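Local coordinates for ATP synthase subunit s, mitochondrial (Bos taurus, PDB 3E4G), which takes part in regulating mitochondrial ATP synthase, being needed for its proton conduction and aiding ATP synthesis by blocking a proton leak, at residues A26-L31 with A36-H41; M119-C124 with K130-L135; K157-F162 with L169-D174. The protein carries 1 engineered substitution. All coordinates share one frame; numbering follows the deposited sequence. Where two conformers were deposited one is given.

Contact 1. Residues A26-L31 with A36-H41; sequences AASEWL and AMVRYH
The hydroxyl oxygen Ser28 OG is gripped twice: it hydrogen-bonds to the phenol Tyr40 OH at 2.7 Å and, within its own helix, to the carbonyl of Asp24. Ser28 turns OG beside its backbone N, anti to the carbonyl carbon (chi1 -64°), a setting that keeps the oxygen near that earlier carbonyl. Tyr40 leaves its strand across the line to the helix, and only the far end of the side chain arrives; Ser28 OG lies at the ring edge, near its plane. Replacing Tyr40 by a phenylalanine would probably leave the serine hydroxyl with its helical carbonyl but without its mate on the strand, a polar group buried with one bond fewer.

Next to this polar pair comes an apolar layer. Leu31 spreads its two methyls over different partners: CD1 meets Val38 CG1 at 3.5 Å, the side chains crossing at about a right angle, while CD2 reaches Ala36 CB at 3.8 Å and also lies against a face of the neighbouring Trp30 ring. The other valine methyl, CG2, lies 3.8 Å from Ser28 OG. At the closing end the backbone takes over, Ala36 N donating to Leu31 O at 2.8 Å.

This packing seats helix 23-33 of the N-terminal domain on strand 37-40, an edge strand that leads into the first leucine-rich repeat and pairs antiparallel with strand 63-69. The side chain of Ala36 lies about 6 Å from the magnesium ion bound at Gly35 and Thr69, which is consistent with the Leu31-Ala36 bond helping to hold the backbone next to the metal-binding Gly35.

Contact 2. Residues M119-C124 with K130-L135; sequences MEIISC and KGIIAL
Contacts between branched aliphatic groups converge on a single methyl, Ile121 CD1. Leu135 comes to it head on, tip to tip, with its own CD1 at 3.8 Å. Ile132 behaves differently: its first bond leaves across the line to the strand, a bend at chi2 (-53°) carries CD1 round, and the chain slides past Ile121 in the opposite direction, with the two CD1 methyls 3.9 Å apart. One strand methyl thus meets two helix-side residues by two different approaches, from the end and from alongside.

Strand 118-122 and helix 129-134 are the first two elements of a beta-alpha-beta unit completed by strand 143-147, all within the fourth leucine-rich repeat. In such a repeat the residues on one face of the strand fill the space between sheet and helix layer, as Met119 and Ile121 do here, and both also touch Leu103 of helix 100-107.

Sulfur-to-methyl packing is the second kind of interaction. Two conformers of Met119 were deposited, and in the one described the thioether SD lies 3.9 Å from Leu135 CD2, the two side chains crossing at about a right angle. Met119 reaches that far because its chain runs extended from the strand, with CG trans to the backbone N (chi1 -171°) and the later torsions equally stretched. The branches of Leu135 are therefore divided, CD2 going to the sulfur and CD1 to the isoleucine.

Backbone hydrogen bonds fix the strand side: Met119 pairs with Tyr143 and Phe145 of strand 143-147, and Ile121 with Phe145.

Contact 3. Residues K157-F162 with L169-D174; sequences KIVQAF and LELKLD
Phe162 holds its ring against one methyl of Leu169, whose CD2 lies 4.1 Å from the ring centroid and 29° off the ring normal, an off-centre CH-pi contact. The methyl sits toward the CG-CD1 side of the ring, 3.8 Å from Phe162 CG. Leu169 gets there by setting CG opposite the backbone N (chi1 -179°), which stretches the side chain out from the residue just before the strand toward the helix.

Leu171 sends CD2 between two helix residues. It lies 3.9 Å from Val159 CA, so the leucine touches the helix backbone itself; the same methyl comes to 4.2 Å from Phe162 CD2, those two side chains crossing at about a right angle.

The helical segment 157-162 runs almost antiparallel to strand 170-174, at 174°. It belongs to helix 155-165, the return leg of a beta-alpha-beta crossover that started at strand 143-147. The strand is the outermost of the sheet at the C-terminal end, and Leu169, Leu171 and Leu173 form the row beneath the helix, while the residues between them turn to the other face of the sheet.

The third leucine meets Val159. Leu173 CD1 presses on Val159 CG2 at 3.5 Å, tighter than ordinary van der Waals contact. That valine methyl also lies 4.0 Å from Leu171 CD2, wedged between successive leucines of the strand. Alongside, in the same helix layer, Phe162 also touches Ile132 of helix 129-134, and under the sheet-facing side of the ring it meets Leu144 of strand 143-147.

The three contacts follow one another along the chain, each closing before the next opens, and all rest on the same mixed sheet. Contact 1 involves its first strand, 37-40, contact 2 the fourth, 118-122, and contact 3 the sixth, 170-174. Contacts 1 and 3 thus lie at the two ends of the sheet, on opposite sides of the chain's centre, with their own centres 28 Å apart. Contacts 2 and 3 are neighbours, 11 Å between centres, and touch through adjoining helices, for example where Ile133 CD1 meets Ala161 CB at 3.5 Å. Together they sample helix-on-strand packing beside the magnesium site, within the fourth repeat and at the C-terminal edge, each joining elements close in sequence.

Contact 1. Residues A26-L31 with A36-H41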
loop_
_atom_site.group_PDB
_atom_site.type_symbol
_atom_site.label_atom_id
_atom_site.label_comp_id
_atom_site.label_asym_id
_atom_site.label_seq_id
_atom_site.Cartn_x
_atom_site.Cartn_y
_atom_site.Cartn_z
ATOM N N ALA A 26 2.236 -10.983 9.881
ATOM C CA ALA A 26 1.795 -9.867 10.716
ATOM C C ALA A 26 1.136 -8.798 9.828
ATOM O O ALA A 26 0.120 -8.189 10.213
ATOM C CB ALA A 26 2.964 -9.285 11.482
ATOM N N ALA A 27 1.714 -8.522 8.650
ATOM C CA ALA A 27 1.128 -7.530 7.750
ATOM C C ALA A 27 -0.174 -8.009 7.179
ATOM O O ALA A 27 -1.092 -7.212 6.939
ATOM C CB ALA A 27 2.112 -7.182 6.618
ATOM N N SER A 28 -0.290 -9.321 6.898
ATOM C CA SER A 28 -1.541 -9.867 6.409
ATOM C C SER A 28 -2.659 -9.644 7.432
ATOM O O SER A 28 -3.784 -9.313 7.082
ATOM C CB SER A 28 -1.429 -11.384 6.162
ATOM O OG SER A 28 -0.491 -11.689 5.118
ATOM N N GLU A 29 -2.322 -9.881 8.689
ATOM C CA GLU A 29 -3.307 -9.685 9.797
ATOM C C GLU A 29 -3.724 -8.213 9.851
ATOM O O GLU A 29 -4.920 -7.881 9.990
ATOM C CB GLU A 29 -2.707 -10.136 11.101
ATOM C CG GLU A 29 -2.595 -11.674 11.185
ATOM C CD GLU A 29 -1.773 -12.216 12.270
ATOM O OE1 GLU A 29 -1.152 -11.481 13.028
ATOM O OE2 GLU A 29 -1.785 -13.500 12.373
ATOM N N TRP A 30 -2.767 -7.300 9.824
ATOM C CA TRP A 30 -3.046 -5.856 9.803
ATOM C C TRP A 30 -3.970 -5.497 8.640
ATOM O O TRP A 30 -5.006 -4.835 8.805
ATOM C CB TRP A 30 -1.728 -5.067 9.718
ATOM C CG TRP A 30 -1.898 -3.648 9.324
ATOM C CD1 TRP A 30 -2.623 -2.659 9.929
ATOM C CD2 TRP A 30 -1.328 -3.034 8.151
ATOM N NE1 TRP A 30 -2.524 -1.484 9.241
ATOM C CE2 TRP A 30 -1.721 -1.686 8.127
ATOM C CE3 TRP A 30 -0.486 -3.521 7.122
ATOM C CZ2 TRP A 30 -1.361 -0.801 7.102
ATOM C CZ3 TRP A 30 -0.110 -2.655 6.124
ATOM C CH2 TRP A 30 -0.550 -1.334 6.090
ATOM N N LEU A 31 -3.596 -5.934 7.439
ATOM C CA LEU A 31 -4.395 -5.548 6.259
ATOM C C LEU A 31 -5.798 -6.101 6.361
ATOM O O LEU A 31 -6.782 -5.370 6.167
ATOM C CB LEU A 31 -3.663 -5.992 4.991
ATOM C CG LEU A 31 -2.486 -5.036 4.693
ATOM C CD1 LEU A 31 -1.403 -5.690 3.830
ATOM C CD2 LEU A 31 -2.954 -3.746 4.042
ATOM N N ALA A 36 -8.671 -4.666 4.182
ATOM C CA ALA A 36 -7.939 -4.863 2.967
ATOM C C ALA A 36 -7.812 -6.375 2.665
ATOM O O ALA A 36 -8.229 -7.247 3.475
ATOM C CB ALA A 36 -6.581 -4.163 3.034
ATOM N N MET A 37 -7.229 -6.684 1.551
ATOM C CA MET A 37 -7.006 -8.082 1.094
ATOM C C MET A 37 -5.532 -8.183 0.638
ATOM O O MET A 37 -4.913 -7.204 0.225
ATOM C CB MET A 37 -7.933 -8.408 -0.103
ATOM C CG MET A 37 -9.410 -8.243 0.211
ATOM S SD MET A 37 -10.369 -8.586 -1.300
ATOM C CE MET A 37 -12.010 -8.244 -0.716
ATOM N N VAL A 38 -5.020 -9.417 0.717
ATOM C CA VAL A 38 -3.666 -9.694 0.202
ATOM C C VAL A 38 -3.708 -10.972 -0.642
ATOM O O VAL A 38 -4.577 -11.837 -0.449
ATOM C CB VAL A 38 -2.611 -9.887 1.307
ATOM C CG1 VAL A 38 -2.543 -8.596 2.204
ATOM C CG2 VAL A 38 -2.781 -11.110 2.166
ATOM N N ARG A 39 -2.739 -11.095 -1.524
ATOM C CA ARG A 39 -2.569 -12.328 -2.318
ATOM C C ARG A 39 -1.100 -12.698 -2.251
ATOM O O ARG A 39 -0.211 -11.846 -2.461
ATOM C CB ARG A 39 -2.983 -12.126 -3.767
ATOM C CG ARG A 39 -2.951 -13.451 -4.548
ATOM C CD ARG A 39 -3.341 -13.300 -6.005
ATOM N NE ARG A 39 -2.531 -12.329 -6.728
ATOM C CZ ARG A 39 -1.226 -12.474 -6.973
ATOM N NH1 ARG A 39 -0.588 -13.632 -6.658
ATOM N NH2 ARG A 39 -0.544 -11.484 -7.493
ATOM N N TYR A 40 -0.848 -13.967 -1.926
ATOM C CA TYR A 40 0.543 -14.458 -1.783
ATOM C C TYR A 40 1.109 -14.893 -3.127
ATOM O O TYR A 40 0.428 -15.379 -4.044
ATOM C CB TYR A 40 0.561 -15.646 -0.817
ATOM C CG TYR A 40 0.094 -15.266 0.558
ATOM C CD1 TYR A 40 0.664 -14.185 1.238
ATOM C CD2 TYR A 40 -0.927 -15.984 1.219
ATOM C CE1 TYR A 40 0.235 -13.829 2.506
ATOM C CE2 TYR A 40 -1.334 -15.640 2.472
ATOM C CZ TYR A 40 -0.756 -14.552 3.125
ATOM O OH TYR A 40 -1.223 -14.229 4.388
ATOM N N HIS A 41 2.453 -14.727 -3.213
ATOM C CA HIS A 41 3.198 -15.347 -4.322
ATOM C C HIS A 41 2.804 -16.814 -4.404
ATOM O O HIS A 41 2.758 -17.538 -3.430
ATOM C CB HIS A 41 4.698 -15.243 -4.058
ATOM C CG HIS A 41 5.241 -13.923 -4.406
ATOM N ND1 HIS A 41 5.604 -13.602 -5.689
ATOM C CD2 HIS A 41 5.447 -12.798 -3.622
ATOM C CE1 HIS A 41 6.011 -12.351 -5.685
ATOM N NE2 HIS A 41 5.901 -11.819 -4.454
#

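Contact 2. Residues M119-C124 with K130-L135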
loop_
_atom_site.group_PDB
_atom_site.type_symbol
_atom_site.label_atom_id
_atom_site.label_comp_id
_atom_site.label_asym_id
_atom_site.label_seq_id
_atom_site.Cartn_x
_atom_site.Cartn_y
_atom_site.Cartn_z
ATOM N N MET A 119 1.274 0.220 -8.976
ATOM C CA MET A 119 0.443 0.814 -7.918
ATOM C C MET A 119 -0.732 1.522 -8.528
ATOM O O MET A 119 -0.680 2.047 -9.637
ATOM C CB MET A 119 1.297 1.754 -7.070
ATOM C CG MET A 119 0.652 2.241 -5.873
ATOM S SD MET A 119 1.883 3.033 -4.797
ATOM C CE MET A 119 0.830 3.241 -3.385
ATOM N N GLU A 120 -1.802 1.505 -7.745
ATOM C CA GLU A 120 -3.087 2.096 -8.171
ATOM C C GLU A 120 -3.613 2.897 -6.957
ATOM O O GLU A 120 -3.647 2.335 -5.853
ATOM C CB GLU A 120 -4.086 1.017 -8.524
ATOM C CG GLU A 120 -3.543 0.046 -9.633
ATOM C CD GLU A 120 -4.563 -1.028 -9.862
ATOM O OE1 GLU A 120 -4.787 -1.889 -9.013
ATOM O OE2 GLU A 120 -5.333 -0.921 -10.855
ATOM N N ILE A 121 -4.000 4.130 -7.194
ATOM C CA ILE A 121 -4.541 4.997 -6.113
ATOM C C ILE A 121 -5.801 5.624 -6.663
ATOM O O ILE A 121 -5.737 6.399 -7.637
ATOM C CB ILE A 121 -3.506 6.049 -5.663
ATOM C CG1 ILE A 121 -2.180 5.394 -5.278
ATOM C CG2 ILE A 121 -4.089 6.825 -4.470
ATOM C CD1 ILE A 121 -1.080 6.399 -4.972
ATOM N N ILE A 122 -6.923 5.265 -6.063
ATOM C CA ILE A 122 -8.262 5.556 -6.633
ATOM C C ILE A 122 -9.123 6.090 -5.516
ATOM O O ILE A 122 -9.333 5.425 -4.497
ATOM C CB ILE A 122 -8.890 4.262 -7.193
ATOM C CG1 ILE A 122 -7.963 3.615 -8.259
ATOM C CG2 ILE A 122 -10.286 4.590 -7.779
ATOM C CD1 ILE A 122 -8.190 2.165 -8.433
ATOM N N SER A 123 -9.718 7.276 -5.730
ATOM C CA SER A 123 -10.762 7.758 -4.791
ATOM C C SER A 123 -10.262 7.786 -3.353
ATOM O O SER A 123 -10.980 7.429 -2.422
ATOM C CB SER A 123 -12.033 6.933 -4.924
ATOM O OG SER A 123 -12.571 6.975 -6.241
ATOM N N CYS A 124 -9.024 8.256 -3.165
ATOM C CA CYS A 124 -8.458 8.526 -1.816
ATOM C C CYS A 124 -8.391 10.026 -1.706
ATOM O O CYS A 124 -7.458 10.667 -2.233
ATOM C CB CYS A 124 -7.095 7.868 -1.671
ATOM S SG CYS A 124 -7.160 6.062 -1.722
ATOM N N LYS A 130 1.802 16.173 -3.797
ATOM C CA LYS A 130 2.992 15.835 -2.986
ATOM C C LYS A 130 3.127 14.354 -2.721
ATOM O O LYS A 130 4.217 13.766 -2.794
ATOM C CB LYS A 130 2.938 16.580 -1.642
ATOM C CG LYS A 130 4.075 16.481 -0.747
ATOM C CD LYS A 130 3.955 17.457 0.440
ATOM C CE LYS A 130 3.050 16.912 1.402
ATOM N NZ LYS A 130 3.687 16.326 2.564
ATOM N N GLY A 131 2.028 13.702 -2.368
ATOM C CA GLY A 131 2.081 12.284 -2.111
ATOM C C GLY A 131 2.398 11.482 -3.368
ATOM O O GLY A 131 3.113 10.490 -3.325
ATOM N N ILE A 132 1.815 11.917 -4.478
ATOM C CA ILE A 132 2.092 11.214 -5.750
ATOM C C ILE A 132 3.539 11.332 -6.112
ATOM O O ILE A 132 4.186 10.360 -6.538
ATOM C CB ILE A 132 1.143 11.739 -6.867
ATOM C CG1 ILE A 132 -0.344 11.498 -6.540
ATOM C CG2 ILE A 132 1.545 11.130 -8.228
ATOM C CD1 ILE A 132 -0.684 10.086 -6.190
ATOM N N ILE A 133 4.112 12.527 -6.030
ATOM C CA ILE A 133 5.463 12.722 -6.492
ATOM C C ILE A 133 6.466 11.887 -5.635
ATOM O O ILE A 133 7.445 11.427 -6.186
ATOM C CB ILE A 133 5.796 14.263 -6.485
ATOM C CG1 ILE A 133 5.043 14.966 -7.577
ATOM C CG2 ILE A 133 7.299 14.510 -6.639
ATOM C CD1 ILE A 133 5.717 14.744 -8.969
ATOM N N ALA A 134 6.129 11.620 -4.371
ATOM C CA ALA A 134 6.936 10.774 -3.549
ATOM C C ALA A 134 7.180 9.346 -4.151
ATOM O O ALA A 134 8.183 8.692 -3.888
ATOM C CB ALA A 134 6.370 10.698 -2.165
ATOM N N LEU A 135 6.208 8.902 -4.956
ATOM C CA LEU A 135 6.294 7.556 -5.563
ATOM C C LEU A 135 7.426 7.403 -6.546
ATOM O O LEU A 135 7.720 6.263 -6.964
ATOM C CB LEU A 135 4.963 7.172 -6.203
ATOM C CG LEU A 135 3.767 7.274 -5.238
ATOM C CD1 LEU A 135 2.461 7.037 -6.060
ATOM C CD2 LEU A 135 3.942 6.295 -4.006
#

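Contact 3. Residues K157-F162 with L169-D174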
loop_
_atom_site.group_PDB
_atom_site.type_symbol
_atom_site.label_atom_id
_atom_site.label_comp_id
_atom_site.label_asym_id
_atom_site.label_seq_id
_atom_site.Cartn_x
_atom_site.Cartn_y
_atom_site.Cartn_z
ATOM N N LYS A 157 1.962 18.435 -14.560
ATOM C CA LYS A 157 3.235 18.465 -13.854
ATOM C C LYS A 157 3.589 17.077 -13.409
ATOM O O LYS A 157 4.763 16.671 -13.504
ATOM C CB LYS A 157 3.227 19.464 -12.731
ATOM C CG LYS A 157 3.208 20.875 -13.215
ATOM C CD LYS A 157 3.238 21.869 -12.008
ATOM C CE LYS A 157 3.066 23.354 -12.425
ATOM N NZ LYS A 157 3.154 24.214 -11.207
ATOM N N ILE A 158 2.605 16.308 -12.967
ATOM C CA ILE A 158 2.861 14.925 -12.573
ATOM C C ILE A 158 3.352 14.111 -13.754
ATOM O O ILE A 158 4.359 13.378 -13.689
ATOM C CB ILE A 158 1.640 14.299 -11.852
ATOM C CG1 ILE A 158 1.572 14.944 -10.460
ATOM C CG2 ILE A 158 1.677 12.706 -11.942
ATOM C CD1 ILE A 158 0.574 14.546 -9.684
ATOM N N VAL A 159 2.700 14.244 -14.892
ATOM C CA VAL A 159 3.149 13.524 -16.083
ATOM C C VAL A 159 4.559 13.853 -16.494
ATOM O O VAL A 159 5.388 12.950 -16.801
ATOM C CB VAL A 159 2.244 13.844 -17.311
ATOM C CG1 VAL A 159 2.769 13.231 -18.624
ATOM C CG2 VAL A 159 0.765 13.440 -17.070
ATOM N N GLN A 160 4.900 15.134 -16.468
ATOM C CA GLN A 160 6.263 15.516 -16.834
ATOM C C GLN A 160 7.312 15.072 -15.870
ATOM O O GLN A 160 8.382 14.602 -16.324
ATOM C CB GLN A 160 6.361 17.016 -17.044
ATOM C CG GLN A 160 5.537 17.423 -18.276
ATOM C CD GLN A 160 5.893 16.615 -19.570
ATOM O OE1 GLN A 160 7.078 16.578 -19.963
ATOM N NE2 GLN A 160 4.884 16.024 -20.252
ATOM N N ALA A 161 6.965 15.136 -14.593
ATOM C CA ALA A 161 7.855 14.679 -13.507
ATOM C C ALA A 161 8.221 13.238 -13.693
ATOM O O ALA A 161 9.387 12.826 -13.544
ATOM C CB ALA A 161 7.299 14.929 -12.130
ATOM N N PHE A 162 7.207 12.409 -13.909
ATOM C CA PHE A 162 7.437 10.966 -14.119
ATOM C C PHE A 162 8.108 10.679 -15.441
ATOM O O PHE A 162 8.872 9.680 -15.578
ATOM C CB PHE A 162 6.167 10.139 -13.883
ATOM C CG PHE A 162 5.753 9.962 -12.466
ATOM C CD1 PHE A 162 6.507 9.253 -11.562
ATOM C CD2 PHE A 162 4.530 10.321 -12.107
ATOM C CE1 PHE A 162 6.085 9.079 -10.272
ATOM C CE2 PHE A 162 4.112 10.169 -10.828
ATOM C CZ PHE A 162 4.959 9.665 -9.881
ATOM N N LEU A 169 7.666 4.204 -17.116
ATOM C CA LEU A 169 6.414 4.069 -16.411
ATOM C C LEU A 169 5.190 4.202 -17.332
ATOM O O LEU A 169 5.138 5.173 -18.121
ATOM C CB LEU A 169 6.321 5.150 -15.314
ATOM C CG LEU A 169 5.087 5.158 -14.455
ATOM C CD1 LEU A 169 4.934 3.794 -13.720
ATOM C CD2 LEU A 169 5.012 6.448 -13.673
ATOM N N GLU A 170 4.247 3.265 -17.328
ATOM C CA GLU A 170 2.952 3.458 -17.934
ATOM C C GLU A 170 2.098 4.154 -16.883
ATOM O O GLU A 170 1.752 3.521 -15.865
ATOM C CB GLU A 170 2.379 2.076 -18.259
ATOM C CG GLU A 170 1.033 2.156 -18.848
ATOM C CD GLU A 170 0.400 0.736 -19.129
ATOM O OE1 GLU A 170 1.062 -0.296 -19.016
ATOM O OE2 GLU A 170 -0.871 0.595 -19.476
ATOM N N LEU A 171 1.790 5.438 -17.133
ATOM C CA LEU A 171 1.032 6.260 -16.186
ATOM C C LEU A 171 -0.328 6.432 -16.763
ATOM O O LEU A 171 -0.489 7.036 -17.853
ATOM C CB LEU A 171 1.788 7.679 -16.024
ATOM C CG LEU A 171 1.106 8.689 -15.082
ATOM C CD1 LEU A 171 1.101 8.215 -13.628
ATOM C CD2 LEU A 171 1.778 10.030 -15.212
ATOM N N LYS A 172 -1.346 5.934 -16.083
ATOM C CA LYS A 172 -2.725 5.994 -16.509
ATOM C C LYS A 172 -3.410 6.958 -15.560
ATOM O O LYS A 172 -3.442 6.730 -14.344
ATOM C CB LYS A 172 -3.358 4.643 -16.450
ATOM C CG LYS A 172 -4.766 4.627 -16.911
ATOM C CD LYS A 172 -5.303 3.213 -16.883
ATOM C CE LYS A 172 -6.637 3.125 -17.445
ATOM N NZ LYS A 172 -6.682 3.445 -18.931
ATOM N N LEU A 173 -3.984 8.025 -16.112
ATOM C CA LEU A 173 -4.602 9.091 -15.305
ATOM C C LEU A 173 -6.082 9.182 -15.656
ATOM O O LEU A 173 -6.435 9.418 -16.869
ATOM C CB LEU A 173 -3.964 10.433 -15.578
ATOM C CG LEU A 173 -2.469 10.528 -15.256
ATOM C CD1 LEU A 173 -1.973 11.962 -15.501
ATOM C CD2 LEU A 173 -2.145 10.063 -13.822
ATOM N N ASP A 174 -6.932 9.062 -14.663
ATOM C CA ASP A 174 -8.335 9.418 -14.758
ATOM C C ASP A 174 -8.611 10.493 -13.708
ATOM O O ASP A 174 -9.186 10.252 -12.645
ATOM C CB ASP A 174 -9.223 8.192 -14.514
ATOM C CG ASP A 174 -9.230 7.200 -15.663
ATOM O OD1 ASP A 174 -8.881 7.548 -16.787
ATOM O OD2 ASP A 174 -9.653 6.060 -15.432
#